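Local coordinates for protein N-acetylmuramoyl-L-alanine amidase (Mycolicibacterium smegmatis, PDB 7AGM) that probably hydrolyses, with a bound zinc ion, the amide bond between N-acetylmuramic acid and L-alanine in peptidoglycan, at residues Y50-V63 and M195-V209. Numbering follows the deposited sequence. Where two conformers were deposited one is given.
Sequences YPEHSFTWDTTLRV and MKSPEGRQKYADAIV. With ZN (zinc ion), chain C.
Arg201 reaches across to Asp58 where helices 52-63 and 198-209 pack on one side of the mixed sheet of this Amidase_3 zinc-hydrolase fold, their axes crossing at -53°. Arg201 NE meets Asp58 OD2 at 2.7 Å, almost straight, and Arg62 NE approaches the same oxygen from the opposite face of the carboxylate at 2.8 Å. The two arginines thus share one carboxylate oxygen, whose negative charge probably offsets theirs, and a water accepts from NH2 of each. Arg62 also sends NH1 to Gln202 OE1 (2.9 Å), on a lone pair in the amide plane, while Pro198 O lies over the centre of its guanidinium.

Deeper in, one face of the Phe55 ring is covered by Met195, whose SD sits 4.5 Å from the ring centroid, nearly on the normal. The edge of the Phe55 ring points at the face of Tyr204, an offset edge-to-face pair. Further along, Ala205 CB nests against Arg62 CB and Val63 CG2. Helix 52-69 begins at the active site, where Glu52 OE2 binds zinc together with His17 and His107. A bend at chi3 (-65°) in Arg201 turns its guanidinium back toward the end of helix 189-196, where NH1 donates to Met195 O at 2.9 Å.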
ATOM      1  N   TYR A  50     -14.052  -4.049  12.483  1.00 17.23           N
ATOM      2  CA  TYR A  50     -13.092  -4.839  11.721  1.00 16.08           C
ATOM      3  C   TYR A  50     -11.889  -3.950  11.425  1.00 16.27           C
ATOM      4  O   TYR A  50     -12.055  -2.894  10.806  1.00 17.04           O
ATOM      5  CB  TYR A  50     -13.719  -5.366  10.430  1.00 16.43           C
ATOM      6  CG  TYR A  50     -12.753  -6.136   9.558  1.00 16.71           C
ATOM      7  CD1 TYR A  50     -12.217  -7.360   9.969  1.00 17.52           C
ATOM      8  CD2 TYR A  50     -12.371  -5.642   8.321  1.00 17.41           C
ATOM      9  CE1 TYR A  50     -11.313  -8.058   9.162  1.00 18.01           C
ATOM     10  CE2 TYR A  50     -11.478  -6.325   7.515  1.00 18.55           C
ATOM     11  CZ  TYR A  50     -10.956  -7.531   7.933  1.00 18.44           C
ATOM     12  OH  TYR A  50     -10.072  -8.190   7.106  1.00 20.37           O
ATOM     13  N   PRO A  51     -10.687  -4.295  11.888  1.00 16.26           N
ATOM     14  CA  PRO A  51      -9.571  -3.341  11.832  1.00 16.60           C
ATOM     15  C   PRO A  51      -8.808  -3.340  10.518  1.00 15.52           C
ATOM     16  O   PRO A  51      -8.625  -4.366   9.855  1.00 16.54           O
ATOM     17  CB  PRO A  51      -8.655  -3.821  12.965  1.00 17.60           C
ATOM     18  CG  PRO A  51      -8.898  -5.294  13.045  1.00 18.15           C
ATOM     19  CD  PRO A  51     -10.336  -5.527  12.623  1.00 17.35           C
ATOM     20  N   GLU A  52      -8.349  -2.133  10.161  1.00 14.93           N
ATOM     21  CA  GLU A  52      -7.501  -1.960   8.987  1.00 15.20           C
ATOM     22  C   GLU A  52      -6.338  -2.945   8.976  1.00 13.84           C
ATOM     23  O   GLU A  52      -6.017  -3.524   7.931  1.00 14.23           O
ATOM     24  CB  GLU A  52      -6.971  -0.529   8.925  1.00 15.07           C
ATOM     25  CG  GLU A  52      -6.079  -0.300   7.710  1.00 16.09           C
ATOM     26  CD  GLU A  52      -5.505   1.096   7.649  1.00 16.54           C
ATOM     27  OE1 GLU A  52      -5.856   1.923   8.518  1.00 16.78           O
ATOM     28  OE2 GLU A  52      -4.690   1.369   6.738  1.00 17.26           O
ATOM     29  N   HIS A  53      -5.703  -3.167  10.131  1.00 15.02           N
ATOM     30  CA  HIS A  53      -4.504  -3.999  10.136  1.00 15.48           C
ATOM     31  C   HIS A  53      -4.794  -5.431   9.698  1.00 14.65           C
ATOM     32  O   HIS A  53      -3.930  -6.074   9.094  1.00 15.06           O
ATOM     33  CB  HIS A  53      -3.797  -3.943  11.494  1.00 16.41           C
ATOM     34  CG  HIS A  53      -4.497  -4.686  12.592  1.00 17.72           C
ATOM     35  ND1 HIS A  53      -4.425  -6.057  12.734  1.00 18.54           N
ATOM     36  CD2 HIS A  53      -5.242  -4.241  13.631  1.00 18.92           C
ATOM     37  CE1 HIS A  53      -5.111  -6.427  13.801  1.00 20.06           C
ATOM     38  NE2 HIS A  53      -5.614  -5.342  14.367  1.00 20.61           N
ATOM     39  N   SER A  54      -5.999  -5.945   9.977  1.00 15.74           N
ATOM     40  CA  SER A  54      -6.338  -7.291   9.522  1.00 16.73           C
ATOM     41  C   SER A  54      -6.685  -7.307   8.038  1.00 15.87           C
ATOM     42  O   SER A  54      -6.311  -8.245   7.317  1.00 16.20           O
ATOM     43  CB  SER A  54      -7.481  -7.867  10.355  1.00 18.21           C
ATOM     44  OG  SER A  54      -7.087  -7.982  11.715  1.00 19.61           O
ATOM     45  N   PHE A  55      -7.374  -6.267   7.558  1.00 15.91           N
ATOM     46  CA  PHE A  55      -7.641  -6.160   6.129  1.00 15.28           C
ATOM     47  C   PHE A  55      -6.343  -6.114   5.332  1.00 14.70           C
ATOM     48  O   PHE A  55      -6.196  -6.818   4.324  1.00 15.47           O
ATOM     49  CB  PHE A  55      -8.466  -4.912   5.815  1.00 15.54           C
ATOM     50  CG  PHE A  55      -8.476  -4.578   4.351  1.00 15.25           C
ATOM     51  CD1 PHE A  55      -9.231  -5.323   3.459  1.00 15.59           C
ATOM     52  CD2 PHE A  55      -7.689  -3.547   3.853  1.00 15.47           C
ATOM     53  CE1 PHE A  55      -9.224  -5.044   2.100  1.00 15.87           C
ATOM     54  CE2 PHE A  55      -7.678  -3.256   2.498  1.00 15.24           C
ATOM     55  CZ  PHE A  55      -8.444  -3.996   1.614  1.00 15.40           C
ATOM     56  N   THR A  56      -5.398  -5.262   5.748  1.00 14.58           N
ATOM     57  CA  THR A  56      -4.173  -5.132   4.965  1.00 14.31           C
ATOM     58  C   THR A  56      -3.358  -6.414   5.019  1.00 13.91           C
ATOM     59  O   THR A  56      -2.755  -6.819   4.018  1.00 13.86           O
ATOM     60  CB  THR A  56      -3.335  -3.949   5.454  1.00 14.42           C
ATOM     61  OG1 THR A  56      -2.843  -4.216   6.775  1.00 15.41           O
ATOM     62  CG2 THR A  56      -4.144  -2.639   5.440  1.00 14.07           C
ATOM     63  N   TRP A  57      -3.338  -7.073   6.175  1.00 14.48           N
ATOM     64  CA  TRP A  57      -2.590  -8.320   6.320  1.00 15.53           C
ATOM     65  C   TRP A  57      -3.113  -9.393   5.370  1.00 15.47           C
ATOM     66  O   TRP A  57      -2.364  -9.941   4.548  1.00 15.16           O
ATOM     67  CB  TRP A  57      -2.675  -8.780   7.776  1.00 16.61           C
ATOM     68  CG  TRP A  57      -2.103 -10.137   8.017  1.00 17.35           C
ATOM     69  CD1 TRP A  57      -2.787 -11.282   8.346  1.00 18.87           C
ATOM     70  CD2 TRP A  57      -0.719 -10.500   7.965  1.00 18.03           C
ATOM     71  NE1 TRP A  57      -1.910 -12.324   8.499  1.00 19.87           N
ATOM     72  CE2 TRP A  57      -0.635 -11.872   8.277  1.00 19.93           C
ATOM     73  CE3 TRP A  57       0.457  -9.794   7.689  1.00 18.35           C
ATOM     74  CZ2 TRP A  57       0.577 -12.555   8.307  1.00 20.33           C
ATOM     75  CZ3 TRP A  57       1.663 -10.477   7.726  1.00 19.57           C
ATOM     76  CH2 TRP A  57       1.711 -11.843   8.028  1.00 20.29           C
ATOM     77  N   ASP A  58      -4.414  -9.688   5.445  1.00 14.99           N
ATOM     78  CA  ASP A  58      -4.947 -10.779   4.636  1.00 15.03           C
ATOM     79  C   ASP A  58      -4.890 -10.453   3.145  1.00 14.01           C
ATOM     80  O   ASP A  58      -4.544 -11.316   2.327  1.00 15.26           O
ATOM     81  CB  ASP A  58      -6.362 -11.132   5.082  1.00 16.59           C
ATOM     82  CG  ASP A  58      -6.871 -12.377   4.401  1.00 18.97           C
ATOM     83  OD1 ASP A  58      -6.390 -13.469   4.759  1.00 21.08           O
ATOM     84  OD2 ASP A  58      -7.726 -12.261   3.500  1.00 20.09           O
ATOM     85  N   THR A  59      -5.182  -9.203   2.776  1.00 14.71           N
ATOM     86  CA  THR A  59      -5.085  -8.814   1.372  1.00 14.65           C
ATOM     87  C   THR A  59      -3.655  -8.960   0.864  1.00 14.49           C
ATOM     88  O   THR A  59      -3.430  -9.455  -0.251  1.00 14.71           O
ATOM     89  CB  THR A  59      -5.586  -7.377   1.197  1.00 14.49           C
ATOM     90  OG1 THR A  59      -6.938  -7.294   1.657  1.00 15.52           O
ATOM     91  CG2 THR A  59      -5.544  -6.949  -0.265  1.00 14.61           C
ATOM     92  N   THR A  60      -2.673  -8.590   1.691  1.00 14.82           N
ATOM     93  CA  THR A  60      -1.280  -8.690   1.265  1.00 15.35           C
ATOM     94  C   THR A  60      -0.854 -10.146   1.103  1.00 14.94           C
ATOM     95  O   THR A  60      -0.100 -10.472   0.177  1.00 14.91           O
ATOM     96  CB  THR A  60      -0.355  -7.925   2.219  1.00 15.66           C
ATOM     97  OG1 THR A  60      -0.732  -6.536   2.256  1.00 16.09           O
ATOM     98  CG2 THR A  60       1.094  -8.018   1.737  1.00 17.12           C
ATOM     99  N   LEU A  61      -1.358 -11.046   1.965  1.00 14.62           N
ATOM    100  CA  LEU A  61      -1.048 -12.467   1.807  1.00 15.07           C
ATOM    101  C   LEU A  61      -1.554 -12.986   0.467  1.00 14.22           C
ATOM    102  O   LEU A  61      -0.897 -13.810  -0.184  1.00 14.77           O
ATOM    103  CB  LEU A  61      -1.680 -13.268   2.948  1.00 16.79           C
ATOM    104  CG  LEU A  61      -1.063 -13.072   4.333  1.00 19.33           C
ATOM    105  CD1 LEU A  61      -1.808 -13.907   5.369  1.00 20.21           C
ATOM    106  CD2 LEU A  61       0.426 -13.432   4.321  1.00 21.44           C
ATOM    107  N   ARG A  62      -2.734 -12.531   0.050  1.00 14.31           N
ATOM    108  CA  ARG A  62      -3.276 -12.930  -1.241  1.00 14.43           C
ATOM    109  C   ARG A  62      -2.442 -12.367  -2.381  1.00 14.15           C
ATOM    110  O   ARG A  62      -2.172 -13.078  -3.358  1.00 15.16           O
ATOM    111  CB  ARG A  62      -4.735 -12.497  -1.334  1.00 15.09           C
ATOM    112  CG  ARG A  62      -5.611 -13.244  -0.328  1.00 15.29           C
ATOM    113  CD  ARG A  62      -6.995 -12.628  -0.192  1.00 15.85           C
ATOM    114  NE  ARG A  62      -7.752 -13.241   0.903  1.00 17.00           N
ATOM    115  CZ  ARG A  62      -8.516 -14.320   0.779  1.00 18.26           C
ATOM    116  NH1 ARG A  62      -8.646 -14.921  -0.396  1.00 18.62           N
ATOM    117  NH2 ARG A  62      -9.155 -14.799   1.838  1.00 19.70           N
ATOM    118  N   VAL A  63      -2.005 -11.106  -2.267  1.00 14.16           N
ATOM    119  CA  VAL A  63      -1.107 -10.532  -3.267  1.00 14.15           C
ATOM    120  C   VAL A  63       0.178 -11.349  -3.356  1.00 15.12           C
ATOM    121  O   VAL A  63       0.641 -11.691  -4.449  1.00 15.90           O
ATOM    122  CB  VAL A  63      -0.814  -9.052  -2.951  1.00 13.20           C
ATOM    123  CG1 VAL A  63       0.340  -8.525  -3.818  1.00 13.91           C
ATOM    124  CG2 VAL A  63      -2.070  -8.188  -3.142  1.00 12.77           C
ATOM    125  N   MET A 195     -14.301  -5.361   2.312  1.00 17.07           N
ATOM    126  CA  MET A 195     -13.087  -5.599   3.086  1.00 17.40           C
ATOM    127  C   MET A 195     -13.258  -6.719   4.099  1.00 17.82           C
ATOM    128  O   MET A 195     -12.295  -7.431   4.402  1.00 18.98           O
ATOM    129  CB  MET A 195     -12.678  -4.314   3.792  1.00 18.29           C
ATOM    130  CG  MET A 195     -12.133  -3.294   2.825  1.00 18.56           C
ATOM    131  SD  MET A 195     -12.017  -1.662   3.555  1.00 19.11           S
ATOM    132  CE  MET A 195     -11.196  -0.809   2.218  1.00 19.71           C
ATOM    133  N   LYS A 196     -14.462  -6.871   4.648  1.00 17.12           N
ATOM    134  CA  LYS A 196     -14.739  -7.919   5.620  1.00 18.10           C
ATOM    135  C   LYS A 196     -14.876  -9.300   4.995  1.00 19.17           C
ATOM    136  O   LYS A 196     -14.906 -10.292   5.733  1.00 21.48           O
ATOM    137  CB  LYS A 196     -16.041  -7.601   6.345  1.00 19.54           C
ATOM    138  CG  LYS A 196     -16.000  -6.406   7.261  1.00 21.92           C
ATOM    139  CD  LYS A 196     -17.417  -6.154   7.740  1.00 24.85           C
ATOM    140  CE  LYS A 196     -17.515  -5.054   8.740  1.00 27.30           C
ATOM    141  NZ  LYS A 196     -18.923  -4.982   9.221  1.00 26.01           N
ATOM    142  N   SER A 197     -14.970  -9.395   3.668  1.00 19.14           N
ATOM    143  CA  SER A 197     -15.203 -10.688   3.044  0.60 19.05           C
ATOM    144  C   SER A 197     -13.930 -11.224   2.405  1.00 19.34           C
ATOM    145  O   SER A 197     -13.156 -10.469   1.794  1.00 18.83           O
ATOM    146  CB  SER A 197     -16.290 -10.591   1.974  0.60 19.16           C
ATOM    147  OG  SER A 197     -15.880  -9.772   0.901  0.60 18.25           O
ATOM    148  N   PRO A 198     -13.689 -12.532   2.558  1.00 19.81           N
ATOM    149  CA  PRO A 198     -12.528 -13.136   1.882  1.00 19.75           C
ATOM    150  C   PRO A 198     -12.536 -12.893   0.382  1.00 19.50           C
ATOM    151  O   PRO A 198     -11.482 -12.613  -0.203  1.00 18.22           O
ATOM    152  CB  PRO A 198     -12.645 -14.627   2.229  1.00 21.32           C
ATOM    153  CG  PRO A 198     -13.458 -14.661   3.476  1.00 22.02           C
ATOM    154  CD  PRO A 198     -14.397 -13.492   3.425  1.00 20.81           C
ATOM    155  N   GLU A 199     -13.709 -12.966  -0.254  1.00 19.79           N
ATOM    156  CA  GLU A 199     -13.785 -12.757  -1.695  1.00 20.33           C
ATOM    157  C   GLU A 199     -13.526 -11.303  -2.055  1.00 18.59           C
ATOM    158  O   GLU A 199     -12.911 -11.016  -3.086  1.00 18.36           O
ATOM    159  CB  GLU A 199     -15.139 -13.220  -2.240  1.00 23.59           C
ATOM    160  CG  GLU A 199     -15.341 -14.725  -2.175  1.00 32.65           C
ATOM    161  CD  GLU A 199     -15.805 -15.199  -0.809  1.00 41.28           C
ATOM    162  OE1 GLU A 199     -16.331 -14.368  -0.033  1.00 43.48           O
ATOM    163  OE2 GLU A 199     -15.640 -16.400  -0.510  1.00 60.77           O
ATOM    164  N   GLY A 200     -13.978 -10.371  -1.213  1.00 17.04           N
ATOM    165  CA  GLY A 200     -13.653  -8.971  -1.440  1.00 17.48           C
ATOM    166  C   GLY A 200     -12.170  -8.690  -1.319  1.00 17.11           C
ATOM    167  O   GLY A 200     -11.606  -7.939  -2.120  1.00 17.49           O
ATOM    168  N   ARG A 201     -11.513  -9.285  -0.316  1.00 15.84           N
ATOM    169  CA  ARG A 201     -10.074  -9.088  -0.179  1.00 15.55           C
ATOM    170  C   ARG A 201      -9.327  -9.707  -1.356  1.00 15.41           C
ATOM    171  O   ARG A 201      -8.335  -9.146  -1.839  1.00 15.27           O
ATOM    172  CB  ARG A 201      -9.589  -9.623   1.173  1.00 14.51           C
ATOM    173  CG  ARG A 201     -10.196  -8.863   2.362  1.00 14.85           C
ATOM    174  CD  ARG A 201      -9.531  -9.187   3.689  1.00 15.78           C
ATOM    175  NE  ARG A 201      -9.738 -10.585   4.074  1.00 16.91           N
ATOM    176  CZ  ARG A 201     -10.779 -11.044   4.765  1.00 17.91           C
ATOM    177  NH1 ARG A 201     -11.740 -10.220   5.165  1.00 18.27           N
ATOM    178  NH2 ARG A 201     -10.857 -12.338   5.066  1.00 19.44           N
ATOM    179  N   GLN A 202      -9.812 -10.841  -1.860  1.00 15.92           N
ATOM    180  CA  GLN A 202      -9.228 -11.415  -3.069  1.00 15.16           C
ATOM    181  C   GLN A 202      -9.430 -10.496  -4.268  1.00 15.42           C
ATOM    182  O   GLN A 202      -8.548 -10.386  -5.128  1.00 15.65           O
ATOM    183  CB  GLN A 202      -9.833 -12.794  -3.345  1.00 15.36           C
ATOM    184  CG  GLN A 202      -9.111 -13.563  -4.444  1.00 16.27           C
ATOM    185  CD  GLN A 202      -7.694 -13.932  -4.053  1.00 17.75           C
ATOM    186  OE1 GLN A 202      -7.451 -14.429  -2.951  1.00 19.08           O
ATOM    187  NE2 GLN A 202      -6.743 -13.685  -4.955  1.00 18.77           N
ATOM    188  N   LYS A 203     -10.586  -9.826  -4.333  1.00 16.60           N
ATOM    189  CA  LYS A 203     -10.868  -8.879  -5.410  1.00 17.59           C
ATOM    190  C   LYS A 203      -9.858  -7.738  -5.402  1.00 16.48           C
ATOM    191  O   LYS A 203      -9.275  -7.396  -6.441  1.00 17.57           O
ATOM    192  CB  LYS A 203     -12.298  -8.357  -5.234  1.00 21.71           C
ATOM    193  CG  LYS A 203     -12.785  -7.317  -6.239  1.00 26.32           C
ATOM    194  CD  LYS A 203     -14.081  -6.676  -5.726  1.00 28.92           C
ATOM    195  CE  LYS A 203     -14.635  -5.621  -6.668  1.00 30.69           C
ATOM    196  NZ  LYS A 203     -14.973  -6.208  -7.990  1.00 38.23           N
ATOM    197  N   TYR A 204      -9.626  -7.144  -4.228  1.00 15.34           N
ATOM    198  CA  TYR A 204      -8.597  -6.112  -4.127  1.00 14.26           C
ATOM    199  C   TYR A 204      -7.224  -6.662  -4.491  1.00 14.39           C
ATOM    200  O   TYR A 204      -6.452  -6.013  -5.207  1.00 14.52           O
ATOM    201  CB  TYR A 204      -8.561  -5.538  -2.710  1.00 14.58           C
ATOM    202  CG  TYR A 204      -9.716  -4.627  -2.353  1.00 15.21           C
ATOM    203  CD1 TYR A 204      -9.928  -3.429  -3.039  1.00 15.24           C
ATOM    204  CD2 TYR A 204     -10.579  -4.950  -1.312  1.00 16.27           C
ATOM    205  CE1 TYR A 204     -10.982  -2.585  -2.701  1.00 15.64           C
ATOM    206  CE2 TYR A 204     -11.621  -4.127  -0.966  1.00 16.50           C
ATOM    207  CZ  TYR A 204     -11.832  -2.947  -1.662  1.00 15.97           C
ATOM    208  OH  TYR A 204     -12.881  -2.130  -1.288  1.00 16.72           O
ATOM    209  N   ALA A 205      -6.893  -7.853  -3.989  1.00 14.33           N
ATOM    210  CA  ALA A 205      -5.577  -8.426  -4.257  1.00 13.71           C
ATOM    211  C   ALA A 205      -5.360  -8.665  -5.744  1.00 14.74           C
ATOM    212  O   ALA A 205      -4.290  -8.345  -6.277  1.00 14.39           O
ATOM    213  CB  ALA A 205      -5.390  -9.729  -3.472  1.00 13.88           C
ATOM    214  N   ASP A 206      -6.371  -9.207  -6.437  1.00 15.61           N
ATOM    215  CA  ASP A 206      -6.232  -9.490  -7.863  1.00 16.10           C
ATOM    216  C   ASP A 206      -5.944  -8.214  -8.642  1.00 15.33           C
ATOM    217  O   ASP A 206      -5.125  -8.213  -9.566  1.00 15.63           O
ATOM    218  CB  ASP A 206      -7.510 -10.137  -8.403  1.00 18.47           C
ATOM    219  CG  ASP A 206      -7.708 -11.560  -7.923  1.00 20.87           C
ATOM    220  OD1 ASP A 206      -6.750 -12.187  -7.433  1.00 20.65           O
ATOM    221  OD2 ASP A 206      -8.843 -12.057  -8.061  1.00 22.84           O
ATOM    222  N   ALA A 207      -6.622  -7.119  -8.287  1.00 14.91           N
ATOM    223  CA  ALA A 207      -6.402  -5.850  -8.975  1.00 15.05           C
ATOM    224  C   ALA A 207      -5.015  -5.295  -8.675  1.00 15.39           C
ATOM    225  O   ALA A 207      -4.329  -4.788  -9.574  1.00 15.83           O
ATOM    226  CB  ALA A 207      -7.480  -4.854  -8.547  1.00 16.05           C
ATOM    227  N   ILE A 208      -4.590  -5.373  -7.413  1.00 14.20           N
ATOM    228  CA  ILE A 208      -3.252  -4.911  -7.055  1.00 13.70           C
ATOM    229  C   ILE A 208      -2.185  -5.711  -7.799  1.00 13.34           C
ATOM    230  O   ILE A 208      -1.208  -5.145  -8.307  1.00 13.42           O
ATOM    231  CB  ILE A 208      -3.071  -4.942  -5.524  1.00 13.74           C
ATOM    232  CG1 ILE A 208      -4.022  -3.924  -4.876  1.00 14.60           C
ATOM    233  CG2 ILE A 208      -1.593  -4.707  -5.151  1.00 14.05           C
ATOM    234  CD1 ILE A 208      -4.083  -4.012  -3.351  1.00 15.37           C
ATOM    235  N   VAL A 209      -2.369  -7.033  -7.898  1.00 13.87           N
ATOM    236  CA  VAL A 209      -1.418  -7.874  -8.624  1.00 13.65           C
ATOM    237  C   VAL A 209      -1.323  -7.461 -10.089  1.00 14.66           C
ATOM    238  O   VAL A 209      -0.224  -7.399 -10.657  1.00 15.71           O
ATOM    239  CB  VAL A 209      -1.782  -9.364  -8.462  1.00 15.00           C
ATOM    240  CG1 VAL A 209      -0.970 -10.219  -9.417  1.00 15.97           C
ATOM    241  CG2 VAL A 209      -1.549  -9.812  -7.028  1.00 16.89           C
TER
HETATM  242 ZN    ZN C 301      -3.384   2.937   6.957  0.86 17.59          ZN
HETATM  243  O   HOH W   1      -4.385   4.319   8.255  1.00 45.81           O
HETATM  244  O   HOH W   2      -9.071 -14.701   4.809  1.00 27.85           O
HETATM  245  O   HOH W   3      -3.938 -14.874  -4.504  1.00 20.80           O
HETATM  246  O   HOH W   4      -2.270   4.849   7.216  1.00 25.69           O
HETATM  247  O   HOH W   5      -4.715   4.130   5.903  1.00 21.69           O